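Local coordinates for putative ManD family dehydratase (Pantoea ananatis, PDB 3T6C), which dehydrates D-gluconate to 2-dehydro-3-deoxy-D-gluconate with low activity in vitro, using one magnesium ion per subunit, at residues Glu156-Met167 with Arg228-Leu237. Numbering follows the deposited sequence. Where two conformers were deposited one is given.
Sequences EVEVEDSARAKM and RLFDHLRNKL
Glu160 takes the one direct hydrogen bond between the two helices, from His232 NE2 to its OE1 (2.8 Å, N-H...O 142°). The imidazole approaches from above the carboxylate plane, and the two planes stand 61° apart. With CG anti to the backbone N and an extended chain, Glu160 reaches between His232, Leu233, Lys236 and Leu237 as a knob in a hole. Arg164 NH2 donates to the anti lone pair of Glu160 OE2 (2.9 Å), and NH1 donates to the same oxygen (3.0 Å); His232 and Arg164 together restrain the carboxylate's rotation. The His232 ring is sandwiched, Glu156 CB making a CH-pi contact 4.1 Å from its centroid and Lys236 CG lying near the rim. Both helices belong to the (beta/alpha)7beta barrel domain of the enolase superfamily; both pack side chains against strand 173-176, and they cross at -46°, with axes 9.9 Å apart. On the barrel side, Leu229 CD1 lies against Val159, whose CG1 also meets Leu233 CD2; Val159 and Leu233 also rest on Cys176. Leu237 is the reciprocal knob, CD1 on Ala163 CB (3.7 Å) and CD2 over one face of the Arg164 guanidinium. At the opposite end, a water donates to Arg228 O and weakly to Glu156 OE2.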
loop_
_atom_site.group_PDB
_atom_site.type_symbol
_atom_site.label_atom_id
_atom_site.label_comp_id
_atom_site.label_asym_id
_atom_site.label_seq_id
_atom_site.Cartn_x
_atom_site.Cartn_y
_atom_site.Cartn_z
ATOM N N GLU A 156 12.085 43.474 -4.015
ATOM C CA GLU A 156 12.314 42.713 -5.244
ATOM C C GLU A 156 13.374 43.371 -6.125
ATOM O O GLU A 156 14.132 42.674 -6.804
ATOM C CB GLU A 156 10.997 42.571 -6.016
ATOM C CG GLU A 156 9.970 41.959 -5.116
ATOM C CD GLU A 156 8.597 41.967 -5.689
ATOM O OE1 GLU A 156 7.711 41.401 -4.999
ATOM O OE2 GLU A 156 8.417 42.526 -6.818
ATOM N N VAL A 157 13.451 44.689 -6.101
ATOM C CA VAL A 157 14.451 45.388 -6.934
ATOM C C VAL A 157 15.870 45.182 -6.392
ATOM O O VAL A 157 16.801 44.946 -7.144
ATOM C CB VAL A 157 14.106 46.885 -7.070
ATOM C CG1 VAL A 157 15.264 47.624 -7.766
ATOM C CG2 VAL A 157 12.838 47.030 -7.905
ATOM N N GLU A 158 16.042 45.219 -5.074
ATOM C CA GLU A 158 17.371 44.976 -4.522
ATOM C C GLU A 158 17.789 43.550 -4.828
ATOM O O GLU A 158 18.954 43.301 -5.110
ATOM C CB GLU A 158 17.386 45.198 -3.006
ATOM C CG GLU A 158 17.236 46.673 -2.662
ATOM C CD GLU A 158 17.545 46.952 -1.197
ATOM O OE1 GLU A 158 17.859 46.009 -0.426
ATOM O OE2 GLU A 158 17.481 48.144 -0.821
ATOM N N VAL A 159 16.854 42.602 -4.705
ATOM C CA VAL A 159 17.206 41.195 -5.003
ATOM C C VAL A 159 17.602 41.074 -6.486
ATOM O O VAL A 159 18.621 40.435 -6.851
ATOM C CB VAL A 159 16.051 40.222 -4.655
ATOM C CG1 VAL A 159 16.436 38.761 -5.009
ATOM C CG2 VAL A 159 15.759 40.300 -3.180
ATOM N N GLU A 160 16.823 41.734 -7.339
ATOM C CA GLU A 160 17.122 41.737 -8.771
ATOM C C GLU A 160 18.507 42.295 -9.036
ATOM O O GLU A 160 19.285 41.719 -9.808
ATOM C CB GLU A 160 16.070 42.563 -9.524
ATOM C CG GLU A 160 16.384 42.781 -11.018
ATOM C CD GLU A 160 15.630 43.959 -11.617
ATOM O OE1 GLU A 160 14.645 44.455 -11.016
ATOM O OE2 GLU A 160 15.988 44.374 -12.762
ATOM N N ASP A 161 18.847 43.422 -8.410
ATOM C CA ASP A 161 20.150 44.028 -8.681
ATOM C C ASP A 161 21.275 43.112 -8.221
ATOM O O ASP A 161 22.317 43.002 -8.853
ATOM C CB ASP A 161 20.304 45.364 -7.939
ATOM C CG ASP A 161 19.468 46.495 -8.541
ATOM O OD1 ASP A 161 19.171 46.475 -9.747
ATOM O OD2 ASP A 161 19.122 47.404 -7.764
ATOM N N SER A 162 21.095 42.488 -7.075
ATOM C CA SER A 162 22.105 41.575 -6.558
ATOM C C SER A 162 22.296 40.359 -7.486
ATOM O O SER A 162 23.421 39.926 -7.786
ATOM C CB SER A 162 21.681 41.089 -5.172
ATOM O OG SER A 162 22.668 40.146 -4.700
ATOM N N ALA A 163 21.185 39.794 -7.926
ATOM C CA ALA A 163 21.254 38.613 -8.788
ATOM C C ALA A 163 21.918 38.986 -10.116
ATOM O O ALA A 163 22.726 38.218 -10.628
ATOM C CB ALA A 163 19.885 38.025 -9.002
ATOM N N ARG A 164 21.573 40.148 -10.672
ATOM C CA ARG A 164 22.128 40.578 -11.949
ATOM C C ARG A 164 23.640 40.711 -11.803
ATOM O O ARG A 164 24.384 40.300 -12.677
ATOM C CB ARG A 164 21.504 41.895 -12.386
ATOM C CG ARG A 164 22.149 42.422 -13.627
ATOM C CD ARG A 164 21.405 43.651 -14.188
ATOM N NE ARG A 164 20.086 43.275 -14.712
ATOM C CZ ARG A 164 18.938 43.689 -14.183
ATOM N NH1 ARG A 164 18.977 44.501 -13.124
ATOM N NH2 ARG A 164 17.760 43.313 -14.730
ATOM N N ALA A 165 24.116 41.244 -10.672
ATOM C CA ALA A 165 25.553 41.359 -10.452
ATOM C C ALA A 165 26.216 39.966 -10.409
ATOM O O ALA A 165 27.256 39.774 -11.037
ATOM C CB ALA A 165 25.854 42.105 -9.134
ATOM N N LYS A 166 25.604 38.995 -9.702
ATOM C CA LYS A 166 26.141 37.623 -9.659
ATOM C C LYS A 166 26.225 37.017 -11.076
ATOM O O LYS A 166 27.200 36.327 -11.421
ATOM C CB LYS A 166 25.288 36.720 -8.770
ATOM C CG LYS A 166 25.202 37.161 -7.300
ATOM C CD LYS A 166 26.516 37.363 -6.598
ATOM C CE LYS A 166 26.166 37.704 -5.149
ATOM N NZ LYS A 166 27.386 37.929 -4.333
ATOM N N MET A 167 25.214 37.286 -11.886
ATOM C CA MET A 167 25.229 36.814 -13.289
ATOM C C MET A 167 26.385 37.457 -14.050
ATOM O O MET A 167 27.061 36.779 -14.833
ATOM C CB MET A 167 23.903 37.138 -13.976
ATOM C CG MET A 167 22.754 36.269 -13.417
ATOM S SD MET A 167 21.160 36.888 -14.006
ATOM C CE MET A 167 21.213 36.438 -15.729
ATOM N N ARG A 228 5.543 36.186 -5.862
ATOM C CA ARG A 228 5.684 37.518 -6.444
ATOM C C ARG A 228 7.152 37.854 -6.720
ATOM O O ARG A 228 7.484 38.419 -7.800
ATOM C CB ARG A 228 5.060 38.583 -5.510
ATOM C CG ARG A 228 3.566 38.356 -5.217
ATOM C CD ARG A 228 2.864 39.475 -4.369
ATOM N NE ARG A 228 3.792 40.209 -3.507
ATOM C CZ ARG A 228 3.724 40.277 -2.174
ATOM N NH1 ARG A 228 2.742 39.669 -1.503
ATOM N NH2 ARG A 228 4.651 40.965 -1.506
ATOM N N LEU A 229 8.030 37.522 -5.771
ATOM C CA LEU A 229 9.470 37.746 -5.977
ATOM C C LEU A 229 9.950 37.041 -7.235
ATOM O O LEU A 229 10.646 37.628 -8.071
ATOM C CB LEU A 229 10.280 37.282 -4.742
ATOM C CG LEU A 229 11.803 37.322 -4.920
ATOM C CD1 LEU A 229 12.392 38.762 -5.080
ATOM C CD2 LEU A 229 12.393 36.603 -3.731
ATOM N N PHE A 230 9.608 35.764 -7.388
ATOM C CA PHE A 230 10.075 35.010 -8.538
ATOM C C PHE A 230 9.451 35.405 -9.851
ATOM O O PHE A 230 10.130 35.365 -10.885
ATOM C CB PHE A 230 10.123 33.491 -8.278
ATOM C CG PHE A 230 11.242 33.130 -7.349
ATOM C CD1 PHE A 230 12.502 32.920 -7.857
ATOM C CD2 PHE A 230 11.056 33.117 -5.970
ATOM C CE1 PHE A 230 13.573 32.707 -7.023
ATOM C CE2 PHE A 230 12.126 32.874 -5.113
ATOM C CZ PHE A 230 13.393 32.657 -5.651
ATOM N N ASP A 231 8.204 35.874 -9.802
ATOM C CA ASP A 231 7.617 36.466 -11.027
ATOM C C ASP A 231 8.441 37.676 -11.479
ATOM O O ASP A 231 8.760 37.819 -12.685
ATOM C CB ASP A 231 6.184 36.870 -10.715
ATOM C CG ASP A 231 5.406 37.302 -11.946
ATOM O OD1 ASP A 231 5.149 36.476 -12.831
ATOM O OD2 ASP A 231 5.051 38.475 -12.023
ATOM N N HIS A 232 8.825 38.531 -10.531
ATOM C CA HIS A 232 9.571 39.742 -10.870
ATOM C C HIS A 232 10.926 39.338 -11.398
ATOM O O HIS A 232 11.388 39.887 -12.411
ATOM C CB HIS A 232 9.753 40.609 -9.618
ATOM C CG HIS A 232 10.675 41.763 -9.843
ATOM N ND1 HIS A 232 10.255 42.914 -10.470
ATOM C CD2 HIS A 232 11.988 41.947 -9.542
ATOM C CE1 HIS A 232 11.260 43.774 -10.532
ATOM N NE2 HIS A 232 12.324 43.209 -9.992
ATOM N N LEU A 233 11.585 38.390 -10.739
ATOM C CA LEU A 233 12.931 37.993 -11.168
ATOM C C LEU A 233 12.916 37.371 -12.550
ATOM O O LEU A 233 13.780 37.649 -13.338
ATOM C CB LEU A 233 13.573 37.037 -10.155
ATOM C CG LEU A 233 13.872 37.667 -8.785
ATOM C CD1 LEU A 233 14.320 36.545 -7.849
ATOM C CD2 LEU A 233 14.945 38.788 -8.860
ATOM N N ARG A 234 11.920 36.538 -12.856
ATOM C CA ARG A 234 11.847 35.965 -14.195
ATOM C C ARG A 234 11.551 37.037 -15.237
ATOM O O ARG A 234 12.090 36.996 -16.341
ATOM C CB ARG A 234 10.816 34.841 -14.253
ATOM C CG ARG A 234 11.278 33.589 -13.509
ATOM C CD ARG A 234 12.582 33.058 -14.180
ATOM N NE ARG A 234 12.955 31.728 -13.696
ATOM C CZ ARG A 234 14.170 31.199 -13.728
ATOM N NH1 ARG A 234 15.211 31.851 -14.265
ATOM N NH2 ARG A 234 14.337 29.973 -13.270
ATOM N N ASN A 235 10.708 38.011 -14.883
ATOM C CA ASN A 235 10.371 39.100 -15.796
ATOM C C ASN A 235 11.608 39.911 -16.161
ATOM O O ASN A 235 11.777 40.323 -17.316
ATOM C CB ASN A 235 9.322 40.002 -15.148
ATOM C CG ASN A 235 8.869 41.141 -16.066
ATOM O OD1 ASN A 235 8.796 40.976 -17.286
ATOM N ND2 ASN A 235 8.554 42.284 -15.483
ATOM N N LYS A 236 12.429 40.189 -15.156
ATOM C CA LYS A 236 13.619 41.036 -15.326
ATOM C C LYS A 236 14.893 40.294 -15.792
ATOM O O LYS A 236 15.728 40.881 -16.514
ATOM C CB LYS A 236 13.872 41.819 -14.024
ATOM C CG LYS A 236 12.761 42.818 -13.601
ATOM C CD LYS A 236 12.359 43.740 -14.725
ATOM C CE LYS A 236 11.280 44.708 -14.281
ATOM N NZ LYS A 236 11.143 45.834 -15.272
ATOM N N LEU A 237 15.128 39.094 -15.249
ATOM C CA LEU A 237 16.345 38.329 -15.531
ATOM C C LEU A 237 16.229 37.238 -16.577
ATOM O O LEU A 237 17.273 36.792 -17.123
ATOM C CB LEU A 237 16.847 37.647 -14.256
ATOM C CG LEU A 237 17.085 38.479 -12.997
ATOM C CD1 LEU A 237 17.572 37.593 -11.849
ATOM C CD2 LEU A 237 18.029 39.619 -13.290
HETATM O O HOH W 1 5.948 40.807 -8.545
#